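Local atomic coordinates of toll-like receptor 13 (Mus musculus, PDB entry 4Z0C), a protein that recognises bacterial 23S rRNA as an innate immune receptor and signals through MYD88 and TRAF6 to activate NF-kappa-B and the inflammatory response. Residues 145-149 against 168-172; 319-325 against 346-351; 439-445 against 465-471; 667-673 against 704-709. All coordinates share one frame. Residue numbers count along the deposited sequence, not the author numbering.

Contact 1: residues 145-149 against 168-172; sequences FSGIL and IMYLD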
# COMPACT_ATOMS: atom_id res chain seq x y z
N PHE A 145 -33.46 4.80 40.00
CA PHE A 145 -34.44 4.47 38.98
C PHE A 145 -35.83 5.10 39.24
O PHE A 145 -36.52 5.49 38.29
CB PHE A 145 -34.54 2.95 38.85
CG PHE A 145 -35.43 2.48 37.74
CD1 PHE A 145 -35.28 2.98 36.46
CD2 PHE A 145 -36.38 1.50 37.96
CE1 PHE A 145 -36.08 2.53 35.43
CE2 PHE A 145 -37.18 1.05 36.93
CZ PHE A 145 -37.03 1.56 35.66
N SER A 146 -36.21 5.25 40.51
CA SER A 146 -37.50 5.88 40.87
C SER A 146 -37.63 7.25 40.24
O SER A 146 -38.66 7.58 39.67
CB SER A 146 -37.69 6.00 42.39
OG SER A 146 -37.81 4.73 43.00
N GLY A 147 -36.56 8.04 40.34
CA GLY A 147 -36.53 9.37 39.77
C GLY A 147 -36.72 9.41 38.26
O GLY A 147 -37.35 10.31 37.73
N ILE A 148 -36.14 8.44 37.56
CA ILE A 148 -36.32 8.35 36.11
C ILE A 148 -37.77 8.02 35.79
O ILE A 148 -38.36 8.61 34.90
CB ILE A 148 -35.39 7.28 35.46
CG1 ILE A 148 -33.93 7.58 35.77
CG2 ILE A 148 -35.62 7.24 33.95
CD1 ILE A 148 -33.48 8.90 35.21
N LEU A 149 -38.35 7.07 36.53
CA LEU A 149 -39.76 6.72 36.36
C LEU A 149 -40.70 7.90 36.58
O LEU A 149 -41.67 8.07 35.86
CB LEU A 149 -40.15 5.55 37.25
CG LEU A 149 -39.78 4.16 36.72
CD1 LEU A 149 -40.03 3.11 37.78
CD2 LEU A 149 -40.58 3.85 35.47
N ILE A 168 -27.90 1.43 37.93
CA ILE A 168 -29.13 1.02 38.58
C ILE A 168 -28.95 -0.33 39.28
O ILE A 168 -28.49 -1.32 38.69
CB ILE A 168 -30.29 0.96 37.58
CG1 ILE A 168 -30.57 2.37 37.05
CG2 ILE A 168 -31.53 0.44 38.24
CD1 ILE A 168 -31.62 2.42 35.96
N MET A 169 -29.32 -0.37 40.55
CA MET A 169 -29.08 -1.52 41.40
C MET A 169 -30.42 -2.13 41.75
O MET A 169 -30.55 -3.35 41.85
CB MET A 169 -28.35 -1.10 42.67
CG MET A 169 -27.71 -2.24 43.45
SD MET A 169 -26.40 -1.64 44.54
CE MET A 169 -25.39 -0.71 43.39
N TYR A 170 -31.43 -1.28 41.93
CA TYR A 170 -32.76 -1.74 42.29
C TYR A 170 -33.87 -1.16 41.42
O TYR A 170 -33.80 -0.02 40.99
CB TYR A 170 -33.04 -1.41 43.76
CG TYR A 170 -32.04 -2.04 44.69
CD1 TYR A 170 -32.04 -3.41 44.89
CD2 TYR A 170 -31.09 -1.27 45.36
CE1 TYR A 170 -31.12 -4.01 45.73
CE2 TYR A 170 -30.16 -1.86 46.21
CZ TYR A 170 -30.20 -3.24 46.39
OH TYR A 170 -29.30 -3.87 47.21
N LEU A 171 -34.92 -1.95 41.18
CA LEU A 171 -36.12 -1.43 40.54
C LEU A 171 -36.98 -0.68 41.56
O LEU A 171 -36.65 -0.62 42.74
CB LEU A 171 -36.93 -2.55 39.88
CG LEU A 171 -36.48 -3.11 38.53
CD1 LEU A 171 -35.23 -2.40 38.01
CD2 LEU A 171 -36.28 -4.61 38.59
N ASP A 172 -38.06 -0.06 41.08
CA ASP A 172 -38.95 0.73 41.93
C ASP A 172 -40.18 -0.06 42.41
O ASP A 172 -40.68 -0.93 41.69
CB ASP A 172 -39.37 2.00 41.18
CG ASP A 172 -40.51 2.73 41.87
OD1 ASP A 172 -41.68 2.42 41.55
OD2 ASP A 172 -40.24 3.62 42.71

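Contact 2: residues 319-325 against 346-351; sequences LNDSEFN and RTWSSL. With NAG (2-acetamido-2-deoxy-beta-D-glucopyranose), chain P.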
# COMPACT_ATOMS: atom_id res chain seq x y z
N LEU A 319 -17.83 -31.70 15.15
CA LEU A 319 -19.22 -32.09 15.13
C LEU A 319 -19.41 -33.14 14.05
O LEU A 319 -19.43 -32.84 12.87
CB LEU A 319 -20.12 -30.88 14.87
CG LEU A 319 -20.21 -29.88 16.03
CD1 LEU A 319 -20.63 -28.50 15.52
CD2 LEU A 319 -21.19 -30.37 17.08
N ASN A 320 -19.54 -34.40 14.46
CA ASN A 320 -19.67 -35.46 13.49
C ASN A 320 -20.65 -36.53 13.91
O ASN A 320 -20.56 -37.67 13.46
CB ASN A 320 -18.29 -36.08 13.18
CG ASN A 320 -17.63 -36.71 14.41
OD1 ASN A 320 -18.02 -36.45 15.55
ND2 ASN A 320 -16.61 -37.55 14.17
N ASP A 321 -21.62 -36.17 14.76
CA ASP A 321 -22.45 -37.17 15.41
C ASP A 321 -23.90 -36.77 15.65
O ASP A 321 -24.36 -36.74 16.80
CB ASP A 321 -21.81 -37.56 16.74
CG ASP A 321 -22.28 -38.89 17.23
OD1 ASP A 321 -22.62 -39.74 16.37
OD2 ASP A 321 -22.33 -39.08 18.46
N SER A 322 -24.60 -36.42 14.58
CA SER A 322 -26.04 -36.17 14.65
C SER A 322 -26.48 -35.13 15.68
O SER A 322 -27.62 -35.15 16.13
CB SER A 322 -26.78 -37.50 14.88
OG SER A 322 -26.38 -38.46 13.92
N GLU A 323 -25.59 -34.20 16.04
CA GLU A 323 -25.88 -33.18 17.06
C GLU A 323 -27.14 -32.35 16.82
O GLU A 323 -27.82 -31.94 17.77
CB GLU A 323 -24.69 -32.24 17.26
CG GLU A 323 -23.59 -32.80 18.16
CD GLU A 323 -22.62 -33.73 17.45
OE1 GLU A 323 -21.93 -34.50 18.16
OE2 GLU A 323 -22.56 -33.71 16.19
N PHE A 324 -27.43 -32.07 15.55
CA PHE A 324 -28.51 -31.16 15.22
C PHE A 324 -29.72 -31.88 14.66
O PHE A 324 -30.72 -31.24 14.33
CB PHE A 324 -28.02 -30.08 14.23
CG PHE A 324 -26.98 -29.18 14.81
CD1 PHE A 324 -27.35 -28.10 15.61
CD2 PHE A 324 -25.62 -29.41 14.59
CE1 PHE A 324 -26.40 -27.26 16.17
CE2 PHE A 324 -24.67 -28.58 15.14
CZ PHE A 324 -25.05 -27.50 15.93
N ASN A 325 -29.64 -33.20 14.56
CA ASN A 325 -30.69 -33.94 13.85
C ASN A 325 -32.08 -33.91 14.49
O ASN A 325 -33.08 -34.12 13.81
CB ASN A 325 -30.23 -35.36 13.49
CG ASN A 325 -29.18 -35.35 12.38
OD1 ASN A 325 -29.03 -34.36 11.65
ND2 ASN A 325 -28.45 -36.45 12.25
N ARG A 346 -22.60 -36.02 9.17
CA ARG A 346 -23.39 -36.66 10.20
C ARG A 346 -24.03 -35.70 11.17
O ARG A 346 -24.98 -36.07 11.87
CB ARG A 346 -22.55 -37.66 10.99
CG ARG A 346 -21.96 -38.81 10.19
CD ARG A 346 -23.04 -39.67 9.54
NE ARG A 346 -22.46 -40.85 8.90
CZ ARG A 346 -21.90 -41.86 9.57
NH1 ARG A 346 -21.84 -41.82 10.89
NH2 ARG A 346 -21.39 -42.89 8.91
N THR A 347 -23.51 -34.48 11.24
CA THR A 347 -23.99 -33.55 12.26
C THR A 347 -25.32 -32.87 11.93
O THR A 347 -26.12 -32.61 12.83
CB THR A 347 -22.94 -32.48 12.62
OG1 THR A 347 -23.26 -31.91 13.90
CG2 THR A 347 -22.87 -31.37 11.55
N TRP A 348 -25.56 -32.59 10.65
CA TRP A 348 -26.72 -31.81 10.23
C TRP A 348 -27.42 -32.50 9.07
O TRP A 348 -27.92 -31.85 8.15
CB TRP A 348 -26.31 -30.40 9.84
CG TRP A 348 -25.10 -30.31 8.92
CD1 TRP A 348 -24.79 -31.14 7.86
CD2 TRP A 348 -24.04 -29.36 9.00
NE1 TRP A 348 -23.60 -30.74 7.28
CE2 TRP A 348 -23.12 -29.66 7.97
CE3 TRP A 348 -23.77 -28.29 9.86
CZ2 TRP A 348 -21.97 -28.91 7.76
CZ3 TRP A 348 -22.62 -27.54 9.64
CH2 TRP A 348 -21.73 -27.87 8.61
N SER A 349 -27.45 -33.82 9.12
CA SER A 349 -28.09 -34.64 8.09
C SER A 349 -29.55 -34.28 7.82
O SER A 349 -30.03 -34.39 6.69
CB SER A 349 -28.00 -36.11 8.50
OG SER A 349 -28.04 -36.94 7.36
N SER A 350 -30.26 -33.85 8.86
CA SER A 350 -31.69 -33.60 8.73
C SER A 350 -32.06 -32.11 8.61
O SER A 350 -33.24 -31.75 8.60
CB SER A 350 -32.40 -34.18 9.94
OG SER A 350 -32.13 -33.38 11.08
N LEU A 351 -31.06 -31.25 8.47
CA LEU A 351 -31.31 -29.81 8.45
C LEU A 351 -31.72 -29.33 7.07
O LEU A 351 -31.07 -28.45 6.50
CB LEU A 351 -30.07 -29.06 8.95
CG LEU A 351 -30.14 -28.55 10.39
CD1 LEU A 351 -30.79 -29.56 11.27
CD2 LEU A 351 -28.77 -28.18 10.94
C1 NAG P . -16.00 -38.07 15.37
C2 NAG P . -16.16 -39.58 15.21
C3 NAG P . -15.26 -40.37 16.18
C4 NAG P . -13.83 -39.86 16.13
C5 NAG P . -13.78 -38.35 16.37
C6 NAG P . -12.36 -37.79 16.22
C7 NAG P . -18.32 -40.60 14.54
C8 NAG P . -19.49 -41.34 15.11
N2 NAG P . -17.56 -39.94 15.42
O3 NAG P . -15.26 -41.75 15.87
O4 NAG P . -13.06 -40.56 17.10
O5 NAG P . -14.65 -37.64 15.49
O6 NAG P . -11.90 -37.79 14.88
O7 NAG P . -18.11 -40.64 13.33

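Contact 3: residues 439-445 against 465-471; sequences LNHGTFR and PNSFSGL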
# COMPACT_ATOMS: atom_id res chain seq x y z
N LEU A 439 -5.25 -15.17 -11.20
CA LEU A 439 -6.60 -15.59 -11.53
C LEU A 439 -6.52 -16.40 -12.82
O LEU A 439 -6.01 -15.91 -13.83
CB LEU A 439 -7.46 -14.35 -11.73
CG LEU A 439 -8.90 -14.30 -11.23
CD1 LEU A 439 -9.09 -14.93 -9.83
CD2 LEU A 439 -9.35 -12.83 -11.23
N ASN A 440 -6.98 -17.64 -12.78
CA ASN A 440 -6.90 -18.50 -13.95
C ASN A 440 -8.13 -18.33 -14.83
O ASN A 440 -9.19 -17.92 -14.34
CB ASN A 440 -6.75 -19.97 -13.54
CG ASN A 440 -5.54 -20.21 -12.65
OD1 ASN A 440 -5.67 -20.67 -11.51
ND2 ASN A 440 -4.35 -19.89 -13.17
N HIS A 441 -8.00 -18.64 -16.11
CA HIS A 441 -9.13 -18.55 -17.03
C HIS A 441 -10.25 -19.48 -16.58
O HIS A 441 -10.00 -20.61 -16.12
CB HIS A 441 -8.72 -18.91 -18.46
CG HIS A 441 -8.43 -20.37 -18.66
ND1 HIS A 441 -7.27 -20.97 -18.22
CD2 HIS A 441 -9.16 -21.35 -19.24
CE1 HIS A 441 -7.30 -22.25 -18.53
NE2 HIS A 441 -8.43 -22.51 -19.15
N GLY A 442 -11.48 -18.99 -16.70
CA GLY A 442 -12.66 -19.79 -16.43
C GLY A 442 -12.95 -20.06 -14.97
O GLY A 442 -13.85 -20.86 -14.67
N THR A 443 -12.21 -19.42 -14.06
CA THR A 443 -12.36 -19.71 -12.63
C THR A 443 -13.81 -19.53 -12.16
O THR A 443 -14.27 -20.29 -11.32
CB THR A 443 -11.41 -18.87 -11.75
OG1 THR A 443 -10.06 -19.29 -11.96
CG2 THR A 443 -11.74 -19.05 -10.26
N PHE A 444 -14.52 -18.56 -12.74
CA PHE A 444 -15.90 -18.25 -12.33
C PHE A 444 -16.92 -18.60 -13.42
O PHE A 444 -18.05 -18.14 -13.36
CB PHE A 444 -16.04 -16.77 -11.95
CG PHE A 444 -14.92 -16.25 -11.10
CD1 PHE A 444 -14.88 -16.53 -9.75
CD2 PHE A 444 -13.91 -15.49 -11.65
CE1 PHE A 444 -13.84 -16.07 -8.95
CE2 PHE A 444 -12.86 -15.01 -10.87
CZ PHE A 444 -12.83 -15.31 -9.51
N ARG A 445 -16.50 -19.37 -14.42
CA ARG A 445 -17.40 -19.78 -15.51
C ARG A 445 -18.78 -20.30 -15.10
O ARG A 445 -19.77 -19.93 -15.73
CB ARG A 445 -16.73 -20.82 -16.42
CG ARG A 445 -16.27 -20.29 -17.76
CD ARG A 445 -16.90 -21.08 -18.91
NE ARG A 445 -18.27 -20.66 -19.18
CZ ARG A 445 -18.62 -19.71 -20.06
NH1 ARG A 445 -17.69 -19.08 -20.76
NH2 ARG A 445 -19.90 -19.40 -20.23
N PRO A 465 -6.20 -14.04 -19.45
CA PRO A 465 -7.31 -13.67 -20.34
C PRO A 465 -8.49 -14.57 -20.04
O PRO A 465 -8.26 -15.72 -19.69
CB PRO A 465 -6.76 -13.99 -21.73
CG PRO A 465 -5.27 -13.96 -21.57
CD PRO A 465 -4.99 -14.44 -20.19
N ASN A 466 -9.71 -14.05 -20.18
CA ASN A 466 -10.92 -14.82 -19.87
C ASN A 466 -11.02 -15.30 -18.41
O ASN A 466 -11.68 -16.30 -18.12
CB ASN A 466 -11.08 -16.01 -20.83
CG ASN A 466 -11.13 -15.57 -22.29
OD1 ASN A 466 -11.72 -14.54 -22.62
ND2 ASN A 466 -10.50 -16.36 -23.16
N SER A 467 -10.36 -14.59 -17.50
CA SER A 467 -10.49 -14.85 -16.06
C SER A 467 -11.94 -14.73 -15.63
O SER A 467 -12.40 -15.46 -14.76
CB SER A 467 -9.66 -13.85 -15.25
OG SER A 467 -8.31 -14.27 -15.16
N PHE A 468 -12.66 -13.80 -16.26
CA PHE A 468 -14.02 -13.46 -15.89
C PHE A 468 -15.07 -13.89 -16.92
O PHE A 468 -16.16 -13.33 -16.95
CB PHE A 468 -14.14 -11.95 -15.66
CG PHE A 468 -13.16 -11.40 -14.66
CD1 PHE A 468 -13.31 -11.67 -13.31
CD2 PHE A 468 -12.09 -10.63 -15.07
CE1 PHE A 468 -12.43 -11.16 -12.39
CE2 PHE A 468 -11.18 -10.13 -14.16
CZ PHE A 468 -11.35 -10.39 -12.81
N SER A 469 -14.74 -14.87 -17.76
CA SER A 469 -15.77 -15.39 -18.67
C SER A 469 -16.92 -16.08 -17.90
O SER A 469 -16.75 -16.60 -16.79
CB SER A 469 -15.15 -16.35 -19.70
OG SER A 469 -14.84 -17.59 -19.12
N GLY A 470 -18.12 -16.04 -18.48
CA GLY A 470 -19.28 -16.63 -17.84
C GLY A 470 -19.99 -15.71 -16.86
O GLY A 470 -21.10 -16.00 -16.41
N LEU A 471 -19.36 -14.59 -16.52
CA LEU A 471 -19.95 -13.67 -15.56
C LEU A 471 -20.81 -12.63 -16.28
O LEU A 471 -20.65 -11.43 -16.09
CB LEU A 471 -18.86 -13.00 -14.73
CG LEU A 471 -18.12 -13.97 -13.81
CD1 LEU A 471 -17.02 -13.28 -13.01
CD2 LEU A 471 -19.10 -14.68 -12.87
O HOH W 1 -14.28 -17.14 -15.43

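Contact 4: residues 667-673 against 704-709; sequences CDNLWFK and FDDAMC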
# COMPACT_ATOMS: atom_id res chain seq x y z
N CYS A 667 -7.60 44.31 -5.06
CA CYS A 667 -8.62 44.63 -6.05
C CYS A 667 -8.79 43.53 -7.10
O CYS A 667 -9.79 43.50 -7.80
CB CYS A 667 -8.29 45.96 -6.75
SG CYS A 667 -8.50 47.43 -5.72
N ASP A 668 -7.81 42.63 -7.21
CA ASP A 668 -7.94 41.52 -8.15
C ASP A 668 -9.13 40.64 -7.79
O ASP A 668 -9.73 40.00 -8.66
CB ASP A 668 -6.66 40.68 -8.18
CG ASP A 668 -5.50 41.41 -8.82
OD1 ASP A 668 -5.25 42.57 -8.43
OD2 ASP A 668 -4.85 40.84 -9.72
N ASN A 669 -9.49 40.64 -6.51
CA ASN A 669 -10.60 39.83 -6.02
C ASN A 669 -11.86 40.62 -5.74
O ASN A 669 -12.80 40.09 -5.15
CB ASN A 669 -10.18 39.07 -4.76
CG ASN A 669 -9.28 37.91 -5.07
OD1 ASN A 669 -9.52 37.18 -6.02
ND2 ASN A 669 -8.21 37.76 -4.30
N LEU A 670 -11.86 41.89 -6.16
CA LEU A 670 -12.99 42.78 -5.87
C LEU A 670 -14.29 42.25 -6.48
O LEU A 670 -15.29 42.19 -5.79
CB LEU A 670 -12.72 44.22 -6.32
CG LEU A 670 -13.90 45.17 -6.05
CD1 LEU A 670 -14.19 45.20 -4.56
CD2 LEU A 670 -13.63 46.57 -6.57
N TRP A 671 -14.27 41.84 -7.74
CA TRP A 671 -15.50 41.27 -8.31
C TRP A 671 -15.98 40.04 -7.52
O TRP A 671 -17.18 39.92 -7.21
CB TRP A 671 -15.34 40.90 -9.79
CG TRP A 671 -16.60 40.20 -10.26
CD1 TRP A 671 -17.77 40.78 -10.68
CD2 TRP A 671 -16.84 38.78 -10.29
NE1 TRP A 671 -18.70 39.82 -10.99
CE2 TRP A 671 -18.16 38.58 -10.75
CE3 TRP A 671 -16.06 37.66 -9.98
CZ2 TRP A 671 -18.72 37.31 -10.92
CZ3 TRP A 671 -16.62 36.39 -10.14
CH2 TRP A 671 -17.93 36.23 -10.61
N PHE A 672 -15.05 39.14 -7.18
CA PHE A 672 -15.40 37.90 -6.49
C PHE A 672 -16.03 38.17 -5.12
O PHE A 672 -17.07 37.62 -4.81
CB PHE A 672 -14.19 36.96 -6.36
CG PHE A 672 -14.49 35.69 -5.57
CD1 PHE A 672 -15.23 34.67 -6.14
CD2 PHE A 672 -14.07 35.56 -4.25
CE1 PHE A 672 -15.51 33.51 -5.43
CE2 PHE A 672 -14.35 34.42 -3.53
CZ PHE A 672 -15.07 33.39 -4.12
N LYS A 673 -15.39 39.03 -4.33
CA LYS A 673 -15.86 39.36 -2.99
C LYS A 673 -17.30 39.88 -2.96
O LYS A 673 -18.10 39.46 -2.12
CB LYS A 673 -14.91 40.39 -2.36
CG LYS A 673 -15.51 41.18 -1.20
CD LYS A 673 -14.68 42.44 -0.96
CE LYS A 673 -15.33 43.38 0.06
NZ LYS A 673 -16.48 44.14 -0.53
N PHE A 704 -13.23 44.10 2.99
CA PHE A 704 -12.14 44.66 2.20
C PHE A 704 -12.56 46.03 1.71
O PHE A 704 -13.61 46.18 1.07
CB PHE A 704 -11.77 43.73 1.04
CG PHE A 704 -10.87 44.37 0.04
CD1 PHE A 704 -9.51 44.52 0.30
CD2 PHE A 704 -11.36 44.83 -1.17
CE1 PHE A 704 -8.68 45.12 -0.62
CE2 PHE A 704 -10.53 45.42 -2.10
CZ PHE A 704 -9.19 45.57 -1.82
N ASP A 705 -11.74 47.02 2.04
CA ASP A 705 -12.01 48.40 1.65
C ASP A 705 -12.19 48.55 0.14
O ASP A 705 -11.22 48.64 -0.62
CB ASP A 705 -10.92 49.34 2.16
CG ASP A 705 -11.39 50.77 2.27
OD1 ASP A 705 -12.61 51.01 2.16
OD2 ASP A 705 -10.53 51.66 2.46
N ASP A 706 -13.46 48.57 -0.26
CA ASP A 706 -13.87 48.60 -1.66
C ASP A 706 -13.38 49.89 -2.35
O ASP A 706 -13.16 49.94 -3.56
CB ASP A 706 -15.40 48.48 -1.71
CG ASP A 706 -15.91 47.95 -3.03
OD1 ASP A 706 -15.36 48.31 -4.09
OD2 ASP A 706 -16.88 47.16 -3.00
N ALA A 707 -13.20 50.92 -1.53
CA ALA A 707 -12.88 52.27 -1.98
C ALA A 707 -11.53 52.43 -2.71
O ALA A 707 -11.35 53.36 -3.49
CB ALA A 707 -12.97 53.25 -0.81
N MET A 708 -10.60 51.52 -2.46
CA MET A 708 -9.22 51.69 -2.92
C MET A 708 -8.96 51.44 -4.41
O MET A 708 -7.85 51.65 -4.89
CB MET A 708 -8.29 50.80 -2.08
CG MET A 708 -8.37 51.04 -0.58
SD MET A 708 -7.93 52.73 -0.10
CE MET A 708 -9.54 53.48 0.15
N CYS A 709 -9.98 51.00 -5.14
CA CYS A 709 -9.80 50.58 -6.52
C CYS A 709 -10.23 51.67 -7.50
O CYS A 709 -11.20 51.51 -8.23
CB CYS A 709 -10.61 49.31 -6.79
SG CYS A 709 -10.43 48.03 -5.50

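Contact 1: residues 145-149 against 168-172
Phe145, near the start of helix 145-152, is the residue of this contact with the most surface covered by the other segment. Its CA-to-CB bond points toward residues 168-172, and the ring fits against the bend of that loop: Phe145 CD1 lies 3.7 Å from Ile168 CD1, while Phe145 CD2 is 3.9 Å from Leu171 CA and 4.1 Å from Leu171 CD1. The backbone N of Asp172, 3.9 Å from Phe145 CD2, lies at the ring edge, and Phe145 CB approaches Tyr170 O at 3.7 Å. Beyond this pair, Phe186 meets the same ring edge-to-face. Packing of one coil against the next is what builds a leucine-rich-repeat solenoid; here the helix on the non-sheet side of LRR 5 rests on the corresponding, irregular part of LRR 6, and buried apolar side chains fill the space between the two coils. One residue on, at Ser146, the interaction becomes polar. Its hydroxyl donates a hydrogen bond to the carboxylate, with Ser146 OG 2.7 Å from Asp172 OD2, and the CA atoms of Ser146 and Asp172 are 5.5 Å apart. The other carboxylate oxygen, Asp172 OD1, accepts from Ser174 N and forms a salt bridge with Arg176. One helical turn after Phe145, Leu149 again directs its CA-to-CB bond toward the loop, and Leu149 CD1 packs 3.6 Å from Asp172 CB, against the aliphatic part of that acidic side chain.

Contact 2: residues 319-325 against 346-351
Consecutive coils of the leucine-rich-repeat solenoid meet here on the side away from the parallel sheet, LRR 12 supplying residues 319-325 and LRR 13 residues 346-351. Each contributes a type I beta turn, Ser322 to Asn325 and Trp348 to Leu351, and polar groups connect the two backbones. The best-aligned main-chain bond runs from Phe324 N to Thr347 O (3.1 Å, 154° at the hydrogen); Ser322 N to Arg346 O is short at 2.8 Å but weak, its angle being 127°. Thr347, with the largest area covered, donates from OG1 to Glu323 OE2 at 3.0 Å, and that same carboxylate oxygen accepts Asp321 N at 3.0 Å, so one acid ties its own loop to the next repeat. Asn325 is bonded twice by Ser350: Asn325 OD1 accepts Ser350 N at 3.1 Å, and Asn325 O accepts Ser350 OG at 3.0 Å. Apolar contact is provided by Phe324 CB and Leu351 CD2, 3.9 Å apart. At the outer end, Asn320 ND2 is covalently bonded to C1 of an N-acetylglucosamine at 1.4 Å, marking the glycosylated surface, while neighbouring Asp321 forms a salt bridge with Lys297. Inward, Phe324 touches Ile296 of helix 293-302 in the preceding repeat, Leu319 pairs through its backbone with Phe342 of strand 342-343, and Trp348 reaches the following coil, donating from NE1 to Ala371 O.

Contact 3: residues 439-445 against 465-471
Ser467 and Phe444 have the most surface covered in this contact, followed by Arg445. Ser467 packs against the bend at His441, with their CA atoms 4.1 Å apart; Ser467 OG lies 3.5 Å from Leu439 CB and is hydrogen-bonded to Glu464 O. Phe444 directs its CA-to-CB bond toward the second segment. Phe444 CB is 3.8 Å from Leu471 CD1 and Phe444 CE2 4.2 Å from Phe468 CE1, while Ser467 O lies at the ring edge, 3.5 Å from Phe444 CD2. Phe444 and Phe468, equivalent positions in LRR 17 and LRR 18, both touch Leu453 of strand 452-454, so the two phenylalanines, in oblique apolar contact, line up from coil to coil in the interior of the solenoid. One water links the backbones, accepting from Phe444 N at 3.1 Å and donating to Ser467 O at 2.6 Å and Ser469 O at 2.9 Å; directly, Gly442 N donates to Asn466 O at 3.0 Å. Outside, one face of the Arg445 guanidinium covers Gly470, with Arg445 NH2 3.7 Å from Gly470 CA.

Contact 4: residues 667-673 against 704-709
Leu670 and the ring of Phe704 form the apolar centre together with a disulfide. Leu670 CD1 lies at the ring edge, 4.4 Å from Phe704 CE2, and Leu670 CD2 packs 3.7 Å from Cys709 SG. The Cys667 SG to Cys709 SG bond is 2.0 Å long with a chi3 of -96°, close to the relaxed value for a disulfide, and Phe704 CZ stands 4.4 Å from Cys667 SG. This is the C-terminal cap of the leucine-rich-repeat ectodomain, the LRRCT module, in which the bond fastens Cys709, the last residue of this ectodomain construct, to the 3-10 turn leading into helix 670-678. Lys673, one turn beyond Leu670, runs its aliphatic chain alongside Phe704: Lys673 CE is 3.7 Å from Phe704 CB and 3.4 Å from Phe704 O. Farther out, Lys673 NZ makes a long salt bridge of 3.9 Å with Asp706 OD2, an oxygen that also accepts a hydrogen bond from Asn674.

All four contacts belong to one ring-shaped ectodomain and follow one another along the chain without touching. Contacts 1, 2 and 3 each join two successive repeats, using a helix against a loop in contact 1 and two turn-rich loops in contacts 2 and 3; contact 4 instead closes the C-terminal cap. Contacts 2 and 3 are the nearest pair, with centres 36 Å apart, whereas contacts 2 and 4, on opposite sides of the chain's centre, are 82 Å apart. The bound RNA touches none of them: its nearest-atom distances are about 14 Å for contact 3, 16 Å for contact 4, 18 Å for contact 1 and 25 Å for contact 2, which carries a glycan.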